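Local coordinates for protein putative Chlorite dismutase TA0507 (Thermoplasma acidophilum, PDB 3DTZ) that is of unknown function but belongs to the chlorite dismutase family, so that it may bind heme and act as an oxidoreductase, at residues M51-I54 against D55-F58; L90-L93 against A94-R97; V98-S101 against M102-I105; I115-E118 against S119-N122; E215-A218 against R219-I222. One frame throughout, in Å; residues are numbered along the deposited sequence.

Each contact is local and joins two adjoining segments of the chain, so none closes a long loop and none nests or crosses. Contact 1 lies on helix 41-60. Contacts 2 and 3 follow each other on helix 88-102, and contact 3 turns its end toward strand 106-116. Helix 41-60 packs on helix 88-102: contact 1 touches contact 2 through Phe58 and Ala94, and contact 3 through Ile54 and Ser101. Contacts 2 and 3 also meet a second subunit of the five-chain assembly. Contact 4 leads from strand 106-116 into helix 119-122. Contact 5 leads from the loop after helix 203-213 into strand 222-223, with its centre about 40 Å from that of contact 1.

Contact 1 of 5, residues M51-I54 against D55-F58; sequences MRSI and DEFF
Ile54 and Phe58 form the apolar part of this contact, one turn apart on helix 41-60. Their side chains lie alongside each other and point the same way. Ile54 CG2 meets the edge of the Phe58 ring, in its plane, 3.8 Å from CE2. Phe58 CG is anti to its own carbonyl carbon (chi1 -75°), which swings the ring back beside Ile54. The same edge comes near the backbone: Phe58 CD2 is 3.3 Å from Ile54 O. One face of the Phe58 ring takes Phe57 CD2, offset toward the rim. With the ring cut back to an alanine, Ile54 CG2 would probably lose this neighbour and a gap would be likely beside Tyr64, Phe67 and Tyr83.

The backbone bonds are regular. Asp55 N donates to Met51 O at 3.0 Å, and Phe57 N donates to Ser53 O at 2.9 Å. Glu56 N and Phe58 N bond in the same way to Arg52 O and Ile54 O. Among the polar side chains the link is slight. Ser53 OG to Glu56 OE2, at 3.4 Å, is a weak bond and a doubtful one, since Glu56 is modelled in two conformers. Arg52 turns instead to a salt bridge with Asp48.

This is the i to i+4 pattern of an amphipathic alpha-helix. Helix 41-60 packs with helix 88-102 on the antiparallel sheet, consistent with the ferredoxin-like alpha+beta fold of the chlorite dismutase family.

Contact 2 of 5, residues L90-L93 against A94-R97; sequences LMIL and AKER
Ile92 CG1 and CD1 lie over one face of the Glu96 carboxylate. Its OE2 is 3.8 Å from Ile92 CG1, and Ile92 CD1 is also close to that oxygen. The other oxygen, OE1, comes 4.2 Å from Leu93 CD2. The carboxylate therefore meets aliphatic groups of the preceding turn. Its charge is met from another chain, since OE1 forms a salt bridge with Arg71 of the second subunit.

Ile92 CG1 is anti to its backbone N (chi1 -179°), and the bend at chi2 (62°) carries CD1 toward Glu96. Glu96 runs extended beyond CG, and the two side chains cross obliquely. Glu96 CG also passes close to the backbone, 3.4 Å from Ile92 O.

The backbone bonds are those of an alpha-helix. Glu96 N donates to Ile92 O at 3.0 Å, with an N-H...O angle of 160°. Arg97 N donates to Leu93 O at 2.9 Å. Ala94 N and Lys95 N bond likewise to Leu90 O and Met91 O. Ala94 CB stays close to the backbone, 3.3 Å from Leu90 O, and packs on Phe58 and Tyr83.

Lys95 reaches away to Ser72 O and Ser77 O of the second subunit. The arrangement is a regular alpha-helix with two uses: Met91 and Ala94 face the sheet, while Ile92, Leu93, Lys95 and Glu96 contribute to the interface with the second subunit.

Contact 3 of 5, residues V98-S101 against M102-I105; sequences VQAS and MRPI
Arg103 folds back over Gln99 and Ala100 because its CG lies between its backbone N and carbonyl carbon (chi1 85°) and its chain bends again at chi3 (64°). This brings one face of the guanidinium over the backbone. Gln99 O lies over the centre of that face, and Ala100 N lies nearer its rim. NH1 comes 3.5 Å from Ala100 CA, and NH2 comes 3.6 Å from Gln99 CG. The side chains of Gln99 and Arg103 cross at about a right angle.

A water bridges the side chain and the backbone. It donates to Ala100 O at 2.9 Å and accepts from Arg103 NH1. Ala100 O also has Pro104 CD beside it at 3.4 Å. Pro104 has no N-H to offer there.

Met102 N donates to Val98 O at 2.9 Å, and Arg103 N to Gln99 O at 2.8 Å. Met102 CG lies alongside Val98 CG1.

The guanidinium is held further: NH2 makes a salt bridge with Asp78 and NH1 a hydrogen bond to Leu243 O, both of the second subunit. The whole is the C-terminal end of helix 88-102, where a proline follows the last turn and the chain heads for strand 106-116.

Contact 4 of 5, residues I115-E118 against S119-N122; sequences IYDE and SPYN
Glu118 reaches Asn122 one turn ahead, and its side chain can be followed outward. CB lies 3.9 Å from Asn122 ND2. CG, anti to the carbonyl carbon (chi1 -56°), starts an extended chain that carries OE1 to two waters, and OE1 takes hydrogen bonds from both. One of them, 2.8 Å from OE1, also donates to Asn122 OD1. The other is held weakly by OE1 and accepts from Asn122 ND2. Both ends of the Asn122 amide are thus tied to one carboxylate oxygen through solvent.

The backbone adds a straight bond, Asn122 N to Glu118 O at 2.9 Å, with an N-H...O angle of 176°. Tyr121 N makes a weaker bond to the same oxygen.

Asp117 makes an Asx turn. Its OD1 accepts from Ser119 N at 3.0 Å, a capping bond that arrives from above the carboxylate plane. A second bond to OD1, from Ser119 OG, is less certain because Ser119 has two conformers. Pro120 CD packs 3.3 Å from Asp117 O.

The turn carries the chain from strand 106-116 into helix 119-122. Tyr121 joins the short helix to helix 128-132 by packing, and to strand 180-185 through a hydrogen bond from OH to Ser181 O.

Contact 5 of 5, residues E215-A218 against R219-I222; sequences EARA and RKWI
Ala218, Arg217 and Arg219 sit at the middle of a run of overlapping turns bonded in the 3-10 pattern, each N-H reaching the carbonyl three residues back. Arg219 N donates to Ala216 O at 3.1 Å. Lys220 N donates to Arg217 O at 3.0 Å, and Trp221 N to Ala218 O at 3.1 Å. In all three the donor stands above the carbonyl plane, by 49° for the first. The run joins helix 203-213 to strand 222-223.

Arg217 lies beside Lys220. Its CB is 4.0 Å from Lys220 CE, whose chain wraps round Arg217 O. The two positive ends do not touch. A water accepts from Lys220 NZ at 2.7 Å and only weakly from Arg217 NH1. Arg217 also has a salt bridge to Glu161.

With CG anti to the carbonyl carbon (chi1 -63°), Arg219 CG comes 3.3 Å from Ala216 O. The bends at chi2 and chi3 then carry the guanidinium to Ile222. One face of it takes Ile222 CG2, offset toward the rim, while NH2 forms a salt bridge with Glu225.

Ala218 is buried against Ile162 of helix 156-172. Its CB is 4.4 Å from Ile222 CD1, a loose apolar contact.

Trp221 closes the group. Lys220 CB lies over one face of its ring, offset toward the rim. The ring also packs on Ile162 and meets that of Trp151. Were an alanine to replace Trp221, a gap would be likely beside these two, and Arg217 O would probably lose the ring atom CZ3 as neighbour.

The ring leans back along the turn, so that its CZ3 comes 3.2 Å from Arg217 O while Ala218 O lies at its edge, in its plane.

Contact 1 of 5, residues M51-I54 against D55-F58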
# COMPACT_ATOMS: atom_id res chain seq x y z
N MSE D 51 29.76 8.59 -1.56
CA MSE D 51 29.71 7.87 -0.27
C MSE D 51 30.87 8.25 0.65
O MSE D 51 30.68 8.44 1.85
CB MSE D 51 29.73 6.38 -0.51
CG MSE D 51 28.52 5.86 -1.23
SE MSE D 51 27.01 5.83 0.04
CE MSE D 51 25.72 5.17 -1.21
N ARG D 52 32.07 8.37 0.08
CA ARG D 52 33.21 8.85 0.86
C ARG D 52 32.91 10.25 1.42
O ARG D 52 33.19 10.52 2.58
CB ARG D 52 34.49 8.82 0.02
CG ARG D 52 35.05 7.40 -0.11
CD ARG D 52 36.44 7.36 -0.79
NE ARG D 52 36.32 7.54 -2.24
CZ ARG D 52 36.86 8.53 -2.95
NH1 ARG D 52 37.61 9.48 -2.38
NH2 ARG D 52 36.67 8.55 -4.26
N SER D 53 32.33 11.13 0.61
CA SER D 53 31.99 12.47 1.07
C SER D 53 30.94 12.49 2.20
O SER D 53 31.08 13.27 3.15
CB SER D 53 31.57 13.36 -0.09
OG SER D 53 31.34 14.68 0.38
N ILE D 54 29.91 11.66 2.10
CA ILE D 54 28.93 11.51 3.18
C ILE D 54 29.65 11.12 4.48
O ILE D 54 29.46 11.74 5.51
CB ILE D 54 27.81 10.48 2.82
CG1 ILE D 54 26.99 11.01 1.65
CG2 ILE D 54 26.92 10.20 4.04
CD1 ILE D 54 25.86 10.09 1.20
N ASP D 55 30.53 10.14 4.37
CA ASP D 55 31.27 9.66 5.52
C ASP D 55 32.11 10.79 6.15
O ASP D 55 32.12 10.95 7.37
CB ASP D 55 32.13 8.46 5.12
CG ASP D 55 32.78 7.80 6.28
OD1 ASP D 55 32.09 7.19 7.11
OD2 ASP D 55 34.00 7.90 6.37
N GLU D 56 32.75 11.60 5.29
CA GLU D 56 33.54 12.74 5.73
C GLU D 56 32.69 13.81 6.43
O GLU D 56 33.16 14.44 7.39
CB GLU D 56 34.36 13.33 4.56
CG GLU D 56 33.59 14.24 3.58
CD GLU D 56 34.44 14.74 2.39
OE1 GLU D 56 35.34 14.01 1.93
OE2 GLU D 56 34.19 15.87 1.91
N PHE D 57 31.46 14.01 5.96
CA PHE D 57 30.50 14.95 6.58
C PHE D 57 30.26 14.59 8.05
O PHE D 57 30.30 15.45 8.94
CB PHE D 57 29.17 14.94 5.80
CG PHE D 57 28.03 15.64 6.50
CD1 PHE D 57 27.82 17.02 6.33
CD2 PHE D 57 27.15 14.91 7.30
CE1 PHE D 57 26.76 17.69 6.97
CE2 PHE D 57 26.08 15.56 7.94
CZ PHE D 57 25.88 16.95 7.77
N PHE D 58 30.00 13.30 8.29
CA PHE D 58 29.77 12.81 9.65
C PHE D 58 31.05 12.86 10.50
O PHE D 58 31.00 13.27 11.65
CB PHE D 58 29.12 11.40 9.62
CG PHE D 58 27.66 11.44 9.24
CD1 PHE D 58 26.69 11.73 10.18
CD2 PHE D 58 27.27 11.24 7.90
CE1 PHE D 58 25.33 11.78 9.81
CE2 PHE D 58 25.94 11.31 7.50
CZ PHE D 58 24.96 11.58 8.46

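Contact 2 of 5, residues L90-L93 against A94-R97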
# COMPACT_ATOMS: atom_id res chain seq x y z
N LEU D 90 21.59 19.05 14.23
CA LEU D 90 22.46 18.15 13.50
C LEU D 90 21.70 16.98 12.88
O LEU D 90 22.10 16.48 11.85
CB LEU D 90 23.62 17.65 14.37
CG LEU D 90 24.62 18.74 14.82
CD1 LEU D 90 25.75 18.07 15.53
CD2 LEU D 90 25.13 19.54 13.61
N MSE D 91 20.61 16.55 13.51
CA MSE D 91 19.84 15.41 12.98
C MSE D 91 19.15 15.80 11.66
O MSE D 91 19.15 15.03 10.70
CB MSE D 91 18.83 14.87 14.02
CG MSE D 91 19.50 14.25 15.28
SE MSE D 91 20.74 12.81 14.85
CE MSE D 91 19.50 11.40 14.40
N ILE D 92 18.56 16.99 11.63
CA ILE D 92 17.88 17.42 10.38
C ILE D 92 18.92 17.73 9.28
O ILE D 92 18.74 17.38 8.11
CB ILE D 92 16.86 18.57 10.62
CG1 ILE D 92 16.17 18.96 9.29
CG2 ILE D 92 17.50 19.79 11.27
CD1 ILE D 92 15.39 17.82 8.70
N LEU D 93 20.04 18.35 9.67
CA LEU D 93 21.15 18.62 8.72
C LEU D 93 21.71 17.35 8.08
O LEU D 93 22.02 17.30 6.87
CB LEU D 93 22.26 19.40 9.42
CG LEU D 93 21.95 20.89 9.60
CD1 LEU D 93 22.94 21.51 10.53
CD2 LEU D 93 21.92 21.62 8.23
N ALA D 94 21.84 16.31 8.90
CA ALA D 94 22.34 15.01 8.44
C ALA D 94 21.36 14.39 7.46
O ALA D 94 21.75 13.95 6.39
CB ALA D 94 22.55 14.08 9.62
N LYS D 95 20.07 14.42 7.81
CA LYS D 95 19.05 13.84 6.90
C LYS D 95 19.07 14.58 5.55
O LYS D 95 19.05 13.96 4.49
CB LYS D 95 17.66 13.86 7.55
CG LYS D 95 16.50 13.36 6.61
CD LYS D 95 15.88 14.55 5.87
CE LYS D 95 14.70 14.11 4.95
NZ LYS D 95 14.01 15.32 4.43
N GLU D 96 19.16 15.89 5.59
CA GLU D 96 19.15 16.68 4.34
C GLU D 96 20.40 16.45 3.50
O GLU D 96 20.32 16.43 2.28
CB GLU D 96 19.01 18.15 4.64
CG GLU D 96 17.59 18.47 5.11
CD GLU D 96 17.47 19.85 5.70
OE1 GLU D 96 18.50 20.46 6.13
OE2 GLU D 96 16.32 20.31 5.74
N ARG D 97 21.53 16.27 4.19
CA ARG D 97 22.80 16.01 3.53
C ARG D 97 22.76 14.67 2.77
O ARG D 97 23.16 14.59 1.60
CB ARG D 97 23.91 15.96 4.58
CG ARG D 97 25.30 15.57 4.03
CD ARG D 97 25.89 16.65 3.16
NE ARG D 97 27.27 16.32 2.75
CZ ARG D 97 27.56 15.45 1.79
NH1 ARG D 97 26.58 14.86 1.12
NH2 ARG D 97 28.82 15.20 1.46

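Contact 3 of 5, residues V98-S101 against M102-I105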
# COMPACT_ATOMS: atom_id res chain seq x y z
N VAL D 98 22.34 13.62 3.47
CA VAL D 98 22.21 12.29 2.88
C VAL D 98 21.17 12.35 1.72
O VAL D 98 21.42 11.91 0.61
CB VAL D 98 21.85 11.23 3.92
CG1 VAL D 98 21.56 9.87 3.22
CG2 VAL D 98 23.02 11.09 4.94
N GLN D 99 20.00 12.91 2.00
CA GLN D 99 18.99 13.04 0.94
C GLN D 99 19.46 13.79 -0.31
O GLN D 99 19.17 13.35 -1.43
CB GLN D 99 17.70 13.64 1.51
CG GLN D 99 16.53 13.58 0.55
CD GLN D 99 15.44 12.64 1.01
OE1 GLN D 99 15.70 11.43 1.26
NE2 GLN D 99 14.20 13.19 1.19
N ALA D 100 20.18 14.90 -0.13
CA ALA D 100 20.64 15.73 -1.26
C ALA D 100 21.62 14.93 -2.11
O ALA D 100 21.63 15.06 -3.34
CB ALA D 100 21.31 17.00 -0.76
N SER D 101 22.43 14.10 -1.44
CA SER D 101 23.42 13.29 -2.14
C SER D 101 22.80 12.11 -2.86
O SER D 101 23.27 11.72 -3.95
CB SER D 101 24.50 12.80 -1.16
OG SER D 101 25.42 13.88 -0.96
N MSE D 102 21.76 11.55 -2.25
CA MSE D 102 21.13 10.34 -2.77
C MSE D 102 20.11 10.65 -3.85
O MSE D 102 19.96 9.86 -4.75
CB MSE D 102 20.42 9.53 -1.68
CG MSE D 102 21.28 8.90 -0.59
SE MSE D 102 22.77 7.79 -1.28
CE MSE D 102 21.75 6.40 -1.94
N ARG D 103 19.40 11.79 -3.76
CA ARG D 103 18.26 12.01 -4.66
C ARG D 103 18.51 11.95 -6.18
O ARG D 103 17.65 11.48 -6.91
CB ARG D 103 17.38 13.20 -4.22
CG ARG D 103 17.81 14.52 -4.68
CD ARG D 103 16.65 15.54 -4.54
NE ARG D 103 16.24 15.75 -3.15
CZ ARG D 103 16.81 16.61 -2.29
NH1 ARG D 103 17.89 17.34 -2.62
NH2 ARG D 103 16.31 16.74 -1.09
N PRO D 104 19.69 12.41 -6.67
CA PRO D 104 19.91 12.27 -8.13
C PRO D 104 19.99 10.83 -8.63
O PRO D 104 19.79 10.59 -9.83
CB PRO D 104 21.28 12.97 -8.35
CG PRO D 104 21.46 13.84 -7.13
CD PRO D 104 20.85 13.05 -6.01
N ILE D 105 20.25 9.87 -7.73
CA ILE D 105 20.42 8.47 -8.14
C ILE D 105 19.58 7.43 -7.40
O ILE D 105 19.70 6.23 -7.67
CB ILE D 105 21.92 8.02 -8.05
CG1 ILE D 105 22.44 8.12 -6.61
CG2 ILE D 105 22.77 8.86 -9.04
CD1 ILE D 105 23.74 7.38 -6.34
O HOH W 1 19.97 17.04 -4.60

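Contact 4 of 5, residues I115-E118 against S119-N122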
# COMPACT_ATOMS: atom_id res chain seq x y z
N ILE D 115 14.54 8.48 19.95
CA ILE D 115 15.38 8.92 21.07
C ILE D 115 15.79 7.70 21.87
O ILE D 115 14.92 6.93 22.26
CB ILE D 115 14.58 9.87 22.00
CG1 ILE D 115 14.21 11.14 21.24
CG2 ILE D 115 15.38 10.26 23.24
CD1 ILE D 115 12.73 11.45 21.41
N TYR D 116 17.07 7.51 22.14
CA TYR D 116 17.50 6.33 22.91
C TYR D 116 16.90 6.32 24.34
O TYR D 116 16.92 7.34 25.03
CB TYR D 116 19.03 6.30 23.05
CG TYR D 116 19.75 5.94 21.78
CD1 TYR D 116 19.87 4.61 21.35
CD2 TYR D 116 20.33 6.95 20.99
CE1 TYR D 116 20.55 4.30 20.13
CE2 TYR D 116 21.02 6.67 19.80
CZ TYR D 116 21.13 5.35 19.38
OH TYR D 116 21.80 5.09 18.21
N ASP D 117 16.40 5.16 24.77
CA ASP D 117 16.08 4.94 26.16
C ASP D 117 17.37 4.43 26.83
O ASP D 117 17.79 3.29 26.60
CB ASP D 117 14.95 3.91 26.29
CG ASP D 117 14.63 3.56 27.74
OD1 ASP D 117 15.23 4.14 28.67
OD2 ASP D 117 13.75 2.67 27.93
N GLU D 118 18.01 5.27 27.63
CA GLU D 118 19.30 4.86 28.24
C GLU D 118 19.13 4.07 29.54
O GLU D 118 20.12 3.62 30.13
CB GLU D 118 20.19 6.07 28.48
CG GLU D 118 20.44 6.87 27.20
CD GLU D 118 21.29 8.11 27.42
OE1 GLU D 118 22.32 8.04 28.14
OE2 GLU D 118 20.90 9.17 26.87
N SER D 119 17.90 3.90 30.01
CA SER D 119 17.72 3.29 31.32
C SER D 119 18.29 1.86 31.47
O SER D 119 18.86 1.56 32.52
CB SER D 119 16.27 3.41 31.84
OG SER D 119 15.37 2.70 31.02
N PRO D 120 18.18 0.99 30.42
CA PRO D 120 18.81 -0.35 30.55
C PRO D 120 20.32 -0.29 30.71
O PRO D 120 20.90 -1.12 31.42
CB PRO D 120 18.49 -1.05 29.22
CG PRO D 120 17.48 -0.27 28.57
CD PRO D 120 17.48 1.12 29.12
N TYR D 121 20.96 0.71 30.10
CA TYR D 121 22.41 0.89 30.24
C TYR D 121 22.72 1.44 31.61
O TYR D 121 23.58 0.89 32.34
CB TYR D 121 22.97 1.80 29.10
CG TYR D 121 23.04 1.06 27.78
CD1 TYR D 121 21.90 0.89 26.98
CD2 TYR D 121 24.24 0.48 27.35
CE1 TYR D 121 21.96 0.16 25.77
CE2 TYR D 121 24.31 -0.24 26.17
CZ TYR D 121 23.17 -0.40 25.39
OH TYR D 121 23.28 -1.13 24.24
N ASN D 122 22.00 2.51 31.99
CA ASN D 122 22.21 3.13 33.31
C ASN D 122 22.02 2.15 34.47
O ASN D 122 22.77 2.18 35.46
CB ASN D 122 21.35 4.38 33.52
CG ASN D 122 21.65 5.51 32.51
OD1 ASN D 122 22.73 5.58 31.93
ND2 ASN D 122 20.68 6.42 32.34
O HOH W 2 23.55 5.83 29.38
O HOH W 3 21.36 8.92 30.78

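Contact 5 of 5, residues E215-A218 against R219-I222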
# COMPACT_ATOMS: atom_id res chain seq x y z
N GLU D 215 8.22 -16.67 23.12
CA GLU D 215 7.64 -17.41 24.24
C GLU D 215 7.31 -16.51 25.43
O GLU D 215 6.67 -16.96 26.40
CB GLU D 215 8.56 -18.59 24.65
CG GLU D 215 8.68 -19.67 23.54
CD GLU D 215 9.65 -20.80 23.87
OE1 GLU D 215 9.87 -21.10 25.06
OE2 GLU D 215 10.18 -21.41 22.92
N ALA D 216 7.73 -15.24 25.36
CA ALA D 216 7.43 -14.23 26.39
C ALA D 216 6.01 -13.66 26.27
O ALA D 216 5.53 -13.38 25.17
CB ALA D 216 8.45 -13.11 26.34
N ARG D 217 5.34 -13.50 27.42
CA ARG D 217 4.01 -12.90 27.50
C ARG D 217 3.94 -11.50 26.83
O ARG D 217 2.89 -11.11 26.30
CB ARG D 217 3.55 -12.76 28.97
CG ARG D 217 3.37 -14.05 29.74
CD ARG D 217 2.68 -13.78 31.10
NE ARG D 217 3.62 -13.28 32.11
CZ ARG D 217 3.32 -12.40 33.07
NH1 ARG D 217 2.11 -11.86 33.16
NH2 ARG D 217 4.26 -12.04 33.95
N ALA D 218 5.06 -10.77 26.89
CA ALA D 218 5.19 -9.44 26.26
C ALA D 218 4.68 -9.42 24.82
O ALA D 218 4.07 -8.44 24.38
CB ALA D 218 6.64 -8.95 26.33
N ARG D 219 4.89 -10.52 24.10
CA ARG D 219 4.45 -10.66 22.69
C ARG D 219 2.95 -10.39 22.46
O ARG D 219 2.55 -9.97 21.36
CB ARG D 219 4.79 -12.04 22.16
CG ARG D 219 6.29 -12.33 22.12
CD ARG D 219 7.07 -11.32 21.28
NE ARG D 219 6.55 -11.14 19.92
CZ ARG D 219 7.04 -10.27 19.02
NH1 ARG D 219 8.09 -9.50 19.31
NH2 ARG D 219 6.49 -10.18 17.81
N LYS D 220 2.14 -10.65 23.48
CA LYS D 220 0.69 -10.53 23.36
C LYS D 220 0.27 -9.10 23.02
O LYS D 220 -0.78 -8.89 22.41
CB LYS D 220 -0.02 -11.00 24.64
CG LYS D 220 0.08 -12.50 24.89
CD LYS D 220 -0.80 -12.94 26.04
CE LYS D 220 -0.16 -12.69 27.39
NZ LYS D 220 -1.10 -13.15 28.49
N TRP D 221 1.11 -8.13 23.40
CA TRP D 221 0.79 -6.72 23.19
C TRP D 221 1.63 -6.05 22.09
O TRP D 221 1.42 -4.87 21.80
CB TRP D 221 0.94 -5.92 24.49
CG TRP D 221 -0.03 -6.32 25.57
CD1 TRP D 221 -1.28 -5.82 25.79
CD2 TRP D 221 0.21 -7.28 26.60
NE1 TRP D 221 -1.86 -6.43 26.90
CE2 TRP D 221 -0.95 -7.33 27.41
CE3 TRP D 221 1.29 -8.12 26.91
CZ2 TRP D 221 -1.07 -8.19 28.50
CZ3 TRP D 221 1.18 -8.96 28.00
CH2 TRP D 221 0.01 -8.99 28.79
N ILE D 222 2.56 -6.80 21.49
CA ILE D 222 3.50 -6.23 20.52
C ILE D 222 2.94 -6.31 19.10
O ILE D 222 2.43 -7.38 18.68
CB ILE D 222 4.89 -6.90 20.62
CG1 ILE D 222 5.53 -6.52 21.96
CG2 ILE D 222 5.79 -6.54 19.40
CD1 ILE D 222 6.83 -7.27 22.30
O HOH W 4 -0.29 -12.21 30.87